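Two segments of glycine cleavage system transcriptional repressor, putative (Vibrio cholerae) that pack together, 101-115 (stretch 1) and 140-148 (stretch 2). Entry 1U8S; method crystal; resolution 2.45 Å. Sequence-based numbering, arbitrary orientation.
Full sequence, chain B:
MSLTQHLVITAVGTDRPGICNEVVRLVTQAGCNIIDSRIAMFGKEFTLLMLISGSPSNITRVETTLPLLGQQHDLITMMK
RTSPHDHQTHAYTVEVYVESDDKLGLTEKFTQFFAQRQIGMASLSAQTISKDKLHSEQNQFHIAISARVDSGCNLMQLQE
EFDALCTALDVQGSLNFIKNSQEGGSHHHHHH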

ATOM      1  N   ASP B 101      20.787 -12.257 -13.919  1.00 54.94           N
ATOM      2  CA  ASP B 101      22.105 -11.664 -13.775  1.00 60.47           C
ATOM      3  C   ASP B 101      22.084 -10.343 -14.528  1.00 61.85           C
ATOM      4  O   ASP B 101      22.906  -9.470 -14.282  1.00 64.41           O
ATOM      5  CB  ASP B 101      23.174 -12.573 -14.366  1.00 62.34           C
ATOM      6  CG  ASP B 101      22.993 -12.781 -15.852  1.00 65.08           C
ATOM      7  OD1 ASP B 101      21.985 -13.408 -16.245  1.00 65.40           O
ATOM      8  OD2 ASP B 101      23.859 -12.310 -16.616  1.00 67.00           O
ATOM      9  N   ASP B 102      21.135 -10.217 -15.451  1.00 63.72           N
ATOM     10  CA  ASP B 102      20.958  -9.006 -16.256  1.00 65.46           C
ATOM     11  C   ASP B 102      19.695  -8.316 -15.775  1.00 64.37           C
ATOM     12  O   ASP B 102      18.665  -8.970 -15.621  1.00 65.02           O
ATOM     13  CB  ASP B 102      20.774  -9.353 -17.743  1.00 67.52           C
ATOM     14  CG  ASP B 102      22.089  -9.461 -18.497  1.00 70.24           C
ATOM     15  OD1 ASP B 102      22.046  -9.869 -19.682  1.00 71.21           O
ATOM     16  OD2 ASP B 102      23.152  -9.132 -17.919  1.00 70.88           O
ATOM     17  N   LYS B 103      19.751  -7.010 -15.546  1.00 62.29           N
ATOM     18  CA  LYS B 103      18.549  -6.326 -15.093  1.00 61.11           C
ATOM     19  C   LYS B 103      17.887  -5.535 -16.218  1.00 60.25           C
ATOM     20  O   LYS B 103      16.763  -5.064 -16.072  1.00 60.98           O
ATOM     21  CB  LYS B 103      18.861  -5.396 -13.916  1.00 61.18           C
ATOM     22  CG  LYS B 103      19.494  -4.062 -14.283  1.00 61.85           C
ATOM     23  CD  LYS B 103      19.369  -3.081 -13.120  1.00 63.45           C
ATOM     24  CE  LYS B 103      19.821  -1.673 -13.491  1.00 63.11           C
ATOM     25  NZ  LYS B 103      19.565  -0.704 -12.383  1.00 63.27           N
ATOM     26  N   LEU B 104      18.582  -5.413 -17.342  1.00 57.72           N
ATOM     27  CA  LEU B 104      18.092  -4.661 -18.494  1.00 56.85           C
ATOM     28  C   LEU B 104      16.621  -4.875 -18.902  1.00 54.59           C
ATOM     29  O   LEU B 104      16.270  -5.889 -19.505  1.00 53.81           O
ATOM     30  CB  LEU B 104      18.998  -4.941 -19.697  1.00 59.28           C
ATOM     31  CG  LEU B 104      19.006  -3.939 -20.856  1.00 61.00           C
ATOM     32  CD1 LEU B 104      19.495  -2.579 -20.360  1.00 60.02           C
ATOM     33  CD2 LEU B 104      19.912  -4.460 -21.972  1.00 61.02           C
ATOM     34  N   GLY B 105      15.779  -3.899 -18.566  1.00 52.20           N
ATOM     35  CA  GLY B 105      14.363  -3.927 -18.916  1.00 51.22           C
ATOM     36  C   GLY B 105      13.556  -5.154 -18.549  1.00 50.30           C
ATOM     37  O   GLY B 105      12.494  -5.394 -19.120  1.00 51.60           O
ATOM     38  N   LEU B 106      14.052  -5.908 -17.575  1.00 48.30           N
ATOM     39  CA  LEU B 106      13.421  -7.134 -17.109  1.00 44.82           C
ATOM     40  C   LEU B 106      12.177  -6.946 -16.235  1.00 44.05           C
ATOM     41  O   LEU B 106      11.169  -7.642 -16.422  1.00 43.92           O
ATOM     42  CB  LEU B 106      14.451  -7.961 -16.340  1.00 44.40           C
ATOM     43  CG  LEU B 106      14.090  -9.411 -16.029  1.00 43.96           C
ATOM     44  CD1 LEU B 106      14.072 -10.204 -17.329  1.00 40.69           C
ATOM     45  CD2 LEU B 106      15.104  -9.991 -15.054  1.00 45.14           C
ATOM     46  N   THR B 107      12.241  -6.023 -15.278  1.00 40.40           N
ATOM     47  CA  THR B 107      11.112  -5.802 -14.387  1.00 37.38           C
ATOM     48  C   THR B 107       9.818  -5.472 -15.121  1.00 38.77           C
ATOM     49  O   THR B 107       8.777  -6.051 -14.824  1.00 38.41           O
ATOM     50  CB  THR B 107      11.394  -4.682 -13.353  1.00 35.36           C
ATOM     51  OG1 THR B 107      12.514  -5.047 -12.539  1.00 32.45           O
ATOM     52  CG2 THR B 107      10.181  -4.487 -12.445  1.00 34.39           C
ATOM     53  N   GLU B 108       9.871  -4.556 -16.085  1.00 41.12           N
ATOM     54  CA  GLU B 108       8.664  -4.170 -16.818  1.00 41.64           C
ATOM     55  C   GLU B 108       8.091  -5.298 -17.677  1.00 39.39           C
ATOM     56  O   GLU B 108       6.944  -5.230 -18.125  1.00 38.47           O
ATOM     57  CB  GLU B 108       8.935  -2.927 -17.670  1.00 43.80           C
ATOM     58  CG  GLU B 108      10.208  -3.007 -18.481  1.00 49.86           C
ATOM     59  CD  GLU B 108      11.316  -2.127 -17.922  1.00 52.65           C
ATOM     60  OE1 GLU B 108      11.664  -2.287 -16.728  1.00 51.54           O
ATOM     61  OE2 GLU B 108      11.837  -1.281 -18.688  1.00 53.27           O
ATOM     62  N   LYS B 109       8.895  -6.331 -17.907  1.00 38.37           N
ATOM     63  CA  LYS B 109       8.457  -7.500 -18.670  1.00 36.68           C
ATOM     64  C   LYS B 109       7.472  -8.249 -17.777  1.00 34.97           C
ATOM     65  O   LYS B 109       6.438  -8.736 -18.225  1.00 33.62           O
ATOM     66  CB  LYS B 109       9.654  -8.403 -18.981  1.00 38.34           C
ATOM     67  CG  LYS B 109      10.587  -7.852 -20.044  1.00 40.94           C
ATOM     68  CD  LYS B 109      10.304  -8.485 -21.400  1.00 45.76           C
ATOM     69  CE  LYS B 109      10.910  -7.674 -22.524  1.00 46.15           C
ATOM     70  NZ  LYS B 109      12.255  -7.197 -22.125  1.00 48.34           N
ATOM     71  N   PHE B 110       7.802  -8.313 -16.492  1.00 33.93           N
ATOM     72  CA  PHE B 110       6.968  -9.002 -15.526  1.00 30.75           C
ATOM     73  C   PHE B 110       5.736  -8.236 -15.105  1.00 30.65           C
ATOM     74  O   PHE B 110       4.714  -8.849 -14.819  1.00 33.62           O
ATOM     75  CB  PHE B 110       7.817  -9.439 -14.341  1.00 26.89           C
ATOM     76  CG  PHE B 110       8.668 -10.641 -14.657  1.00 27.09           C
ATOM     77  CD1 PHE B 110       8.086 -11.909 -14.764  1.00 23.85           C
ATOM     78  CD2 PHE B 110      10.020 -10.502 -14.965  1.00 26.35           C
ATOM     79  CE1 PHE B 110       8.826 -13.006 -15.178  1.00 23.78           C
ATOM     80  CE2 PHE B 110      10.773 -11.603 -15.382  1.00 25.68           C
ATOM     81  CZ  PHE B 110      10.173 -12.855 -15.489  1.00 24.75           C
ATOM     82  N   THR B 111       5.802  -6.909 -15.091  1.00 31.49           N
ATOM     83  CA  THR B 111       4.623  -6.141 -14.745  1.00 33.12           C
ATOM     84  C   THR B 111       3.697  -6.265 -15.944  1.00 34.25           C
ATOM     85  O   THR B 111       2.488  -6.410 -15.795  1.00 35.67           O
ATOM     86  CB  THR B 111       4.945  -4.639 -14.457  1.00 35.09           C
ATOM     87  OG1 THR B 111       5.515  -4.019 -15.614  1.00 36.84           O
ATOM     88  CG2 THR B 111       5.909  -4.521 -13.290  1.00 34.31           C
ATOM     89  N   GLN B 112       4.271  -6.236 -17.143  1.00 36.43           N
ATOM     90  CA  GLN B 112       3.470  -6.369 -18.358  1.00 36.59           C
ATOM     91  C   GLN B 112       2.755  -7.727 -18.357  1.00 36.40           C
ATOM     92  O   GLN B 112       1.614  -7.846 -18.812  1.00 37.39           O
ATOM     93  CB  GLN B 112       4.367  -6.238 -19.590  1.00 38.98           C
ATOM     94  CG  GLN B 112       3.649  -6.205 -20.937  1.00 43.41           C
ATOM     95  CD  GLN B 112       2.744  -4.979 -21.132  1.00 47.16           C
ATOM     96  OE1 GLN B 112       2.608  -4.471 -22.257  1.00 49.80           O
ATOM     97  NE2 GLN B 112       2.109  -4.511 -20.049  1.00 45.93           N
ATOM     98  N   PHE B 113       3.429  -8.748 -17.839  1.00 35.19           N
ATOM     99  CA  PHE B 113       2.859 -10.089 -17.764  1.00 34.07           C
ATOM    100  C   PHE B 113       1.524 -10.052 -17.029  1.00 35.93           C
ATOM    101  O   PHE B 113       0.575 -10.740 -17.413  1.00 37.75           O
ATOM    102  CB  PHE B 113       3.816 -11.019 -17.018  1.00 31.36           C
ATOM    103  CG  PHE B 113       3.255 -12.392 -16.750  1.00 29.27           C
ATOM    104  CD1 PHE B 113       3.166 -13.336 -17.769  1.00 27.71           C
ATOM    105  CD2 PHE B 113       2.821 -12.739 -15.474  1.00 29.42           C
ATOM    106  CE1 PHE B 113       2.659 -14.602 -17.527  1.00 26.24           C
ATOM    107  CE2 PHE B 113       2.309 -14.009 -15.210  1.00 30.93           C
ATOM    108  CZ  PHE B 113       2.228 -14.944 -16.241  1.00 30.74           C
ATOM    109  N   PHE B 114       1.457  -9.261 -15.962  1.00 35.02           N
ATOM    110  CA  PHE B 114       0.228  -9.154 -15.191  1.00 35.49           C
ATOM    111  C   PHE B 114      -0.768  -8.214 -15.833  1.00 35.98           C
ATOM    112  O   PHE B 114      -1.973  -8.408 -15.709  1.00 37.97           O
ATOM    113  CB  PHE B 114       0.543  -8.717 -13.764  1.00 34.45           C
ATOM    114  CG  PHE B 114       1.286  -9.755 -12.988  1.00 34.53           C
ATOM    115  CD1 PHE B 114       0.693 -10.985 -12.719  1.00 33.59           C
ATOM    116  CD2 PHE B 114       2.599  -9.541 -12.593  1.00 34.82           C
ATOM    117  CE1 PHE B 114       1.401 -11.994 -12.074  1.00 37.43           C
ATOM    118  CE2 PHE B 114       3.320 -10.544 -11.945  1.00 36.23           C
ATOM    119  CZ  PHE B 114       2.725 -11.772 -11.686  1.00 36.26           C
ATOM    120  N   ALA B 115      -0.280  -7.193 -16.521  1.00 35.55           N
ATOM    121  CA  ALA B 115      -1.197  -6.278 -17.180  1.00 35.53           C
ATOM    122  C   ALA B 115      -1.902  -7.026 -18.314  1.00 36.91           C
ATOM    123  O   ALA B 115      -3.126  -6.961 -18.433  1.00 38.58           O
ATOM    124  CB  ALA B 115      -0.458  -5.074 -17.722  1.00 33.68           C
ATOM    125  N   GLN B 140      23.634 -10.110  -8.871  1.00 64.34           N
ATOM    126  CA  GLN B 140      22.355 -10.630  -9.338  1.00 61.63           C
ATOM    127  C   GLN B 140      21.211  -9.641  -9.117  1.00 58.61           C
ATOM    128  O   GLN B 140      21.255  -8.814  -8.203  1.00 59.42           O
ATOM    129  CB  GLN B 140      22.026 -11.950  -8.646  1.00 61.50           C
ATOM    130  CG  GLN B 140      22.522 -13.178  -9.383  1.00 63.27           C
ATOM    131  CD  GLN B 140      22.130 -14.454  -8.675  1.00 64.45           C
ATOM    132  OE1 GLN B 140      20.953 -14.691  -8.410  1.00 64.44           O
ATOM    133  NE2 GLN B 140      23.115 -15.284  -8.359  1.00 66.98           N
ATOM    134  N   PHE B 141      20.189  -9.736  -9.960  1.00 53.57           N
ATOM    135  CA  PHE B 141      19.032  -8.855  -9.868  1.00 49.56           C
ATOM    136  C   PHE B 141      17.808  -9.677  -9.452  1.00 46.95           C
ATOM    137  O   PHE B 141      17.501 -10.681 -10.098  1.00 44.27           O
ATOM    138  CB  PHE B 141      18.788  -8.201 -11.230  1.00 49.23           C
ATOM    139  CG  PHE B 141      17.810  -7.064 -11.189  1.00 50.10           C
ATOM    140  CD1 PHE B 141      18.146  -5.861 -10.573  1.00 48.80           C
ATOM    141  CD2 PHE B 141      16.551  -7.192 -11.763  1.00 48.80           C
ATOM    142  CE1 PHE B 141      17.244  -4.804 -10.530  1.00 48.31           C
ATOM    143  CE2 PHE B 141      15.645  -6.142 -11.723  1.00 49.53           C
ATOM    144  CZ  PHE B 141      15.995  -4.944 -11.103  1.00 48.19           C
ATOM    145  N   HIS B 142      17.127  -9.264  -8.378  1.00 42.71           N
ATOM    146  CA  HIS B 142      15.938  -9.978  -7.893  1.00 41.44           C
ATOM    147  C   HIS B 142      14.656  -9.143  -7.968  1.00 39.26           C
ATOM    148  O   HIS B 142      14.610  -8.000  -7.505  1.00 40.09           O
ATOM    149  CB  HIS B 142      16.107 -10.444  -6.432  1.00 42.58           C
ATOM    150  CG  HIS B 142      17.223 -11.421  -6.216  1.00 46.39           C
ATOM    151  ND1 HIS B 142      17.306 -12.216  -5.091  1.00 47.14           N
ATOM    152  CD2 HIS B 142      18.317 -11.716  -6.961  1.00 47.28           C
ATOM    153  CE1 HIS B 142      18.399 -12.956  -5.153  1.00 47.59           C
ATOM    154  NE2 HIS B 142      19.031 -12.671  -6.278  1.00 46.71           N
ATOM    155  N   ILE B 143      13.613  -9.727  -8.542  1.00 36.92           N
ATOM    156  CA  ILE B 143      12.315  -9.063  -8.660  1.00 34.17           C
ATOM    157  C   ILE B 143      11.322  -9.795  -7.757  1.00 32.37           C
ATOM    158  O   ILE B 143      11.304 -11.022  -7.707  1.00 32.35           O
ATOM    159  CB  ILE B 143      11.796  -9.092 -10.137  1.00 33.13           C
ATOM    160  CG1 ILE B 143      12.760  -8.310 -11.041  1.00 31.92           C
ATOM    161  CG2 ILE B 143      10.388  -8.498 -10.229  1.00 31.01           C
ATOM    162  CD1 ILE B 143      12.394  -8.321 -12.533  1.00 29.60           C
ATOM    163  N   ALA B 144      10.519  -9.043  -7.016  1.00 33.04           N
ATOM    164  CA  ALA B 144       9.506  -9.643  -6.139  1.00 33.82           C
ATOM    165  C   ALA B 144       8.186  -8.911  -6.352  1.00 32.92           C
ATOM    166  O   ALA B 144       8.091  -7.701  -6.131  1.00 33.80           O
ATOM    167  CB  ALA B 144       9.929  -9.555  -4.677  1.00 31.46           C
ATOM    168  N   ILE B 145       7.176  -9.651  -6.780  1.00 31.31           N
ATOM    169  CA  ILE B 145       5.867  -9.072  -7.051  1.00 32.76           C
ATOM    170  C   ILE B 145       4.755  -9.819  -6.322  1.00 33.31           C
ATOM    171  O   ILE B 145       4.782 -11.050  -6.219  1.00 34.72           O
ATOM    172  CB  ILE B 145       5.552  -9.119  -8.583  1.00 32.86           C
ATOM    173  CG1 ILE B 145       6.490  -8.175  -9.347  1.00 33.87           C
ATOM    174  CG2 ILE B 145       4.068  -8.789  -8.838  1.00 31.89           C
ATOM    175  CD1 ILE B 145       6.521  -8.413 -10.849  1.00 30.51           C
ATOM    176  N   SER B 146       3.772  -9.076  -5.825  1.00 33.11           N
ATOM    177  CA  SER B 146       2.616  -9.678  -5.161  1.00 35.16           C
ATOM    178  C   SER B 146       1.404  -9.230  -5.947  1.00 35.13           C
ATOM    179  O   SER B 146       1.228  -8.034  -6.188  1.00 34.61           O
ATOM    180  CB  SER B 146       2.491  -9.213  -3.705  1.00 34.84           C
ATOM    181  OG  SER B 146       3.452  -9.874  -2.894  1.00 37.29           O
ATOM    182  N   ALA B 147       0.572 -10.179  -6.355  1.00 35.00           N
ATOM    183  CA  ALA B 147      -0.609  -9.823  -7.127  1.00 36.69           C
ATOM    184  C   ALA B 147      -1.817 -10.604  -6.663  1.00 39.28           C
ATOM    185  O   ALA B 147      -1.701 -11.703  -6.134  1.00 40.45           O
ATOM    186  CB  ALA B 147      -0.370 -10.061  -8.609  1.00 36.11           C
ATOM    187  N   ARG B 148      -2.986 -10.021  -6.869  1.00 42.45           N
ATOM    188  CA  ARG B 148      -4.217 -10.647  -6.456  1.00 43.21           C
ATOM    189  C   ARG B 148      -5.056 -11.056  -7.649  1.00 43.82           C
ATOM    190  O   ARG B 148      -5.278 -10.264  -8.563  1.00 44.10           O
ATOM    191  CB  ARG B 148      -4.993  -9.682  -5.565  1.00 43.12           C
ATOM    192  CG  ARG B 148      -4.260  -9.341  -4.279  1.00 43.68           C
ATOM    193  CD  ARG B 148      -4.996  -8.278  -3.497  1.00 47.37           C
ATOM    194  NE  ARG B 148      -4.357  -7.974  -2.221  1.00 51.90           N
ATOM    195  CZ  ARG B 148      -4.744  -6.998  -1.406  1.00 53.76           C
ATOM    196  NH1 ARG B 148      -5.777  -6.226  -1.739  1.00 53.71           N
ATOM    197  NH2 ARG B 148      -4.096  -6.792  -0.264  1.00 52.88           N
TER

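Where does the contact begin along stretch 2? Gln140 makes no contact, so the packing opens with Phe141, whose CA-to-CB bond points toward stretch 1 and which has the largest area covered across the contact. Lys103 CB lies over one face of the Phe141 ring, 3.5 Å from the ring centroid and 16° off the normal, a CH-pi contact made by the aliphatic part of the lysine; the chain then leads away, and NZ is hydrogen-bonded elsewhere in the structure. At the edge of the same ring, Thr107 OG1 comes within 3.4 Å of Phe141 CE2.

What does Ile143 fill? After His142, which points away, Ile143 turns back toward stretch 1, and its CD1 reaches three residues of stretch 1. Ile143 CD1 is 3.3 Å from Thr107 OG1, 4.0 Å from Leu106 CG and 4.0 Å from Phe110 CD2. Thr107 and Ile143 also have nearby backbones, their CA atoms 6.7 Å apart. The Ile143 side chain has chi1 m and chi2 t.

Which residues carry the packing onward? Ile145 takes the same m, t rotamer as Ile143 and packs against Phe110 and Phe114, about one helical turn apart. Ile145 CD1 is 3.9 Å from Phe110 CB, and Ile145 CG2 is 3.6 Å from Phe114 CE2. Ala147 follows, its CB over one face of the Phe114 ring at 4.3 Å from Phe114 CD1.

Why do alternate strand residues do the work? In an extended strand successive side chains project to opposite sides, so Phe141, Ile143, Ile145 and Ala147 point toward stretch 1, while His142, Ala144, Ser146 and Arg148 make no contact. Helix and strand run nearly parallel, at 20°, with axes 9.8 Å apart at closest. No hydrogen bond crosses between the stretches; side-chain packing, mostly apolar, joins them.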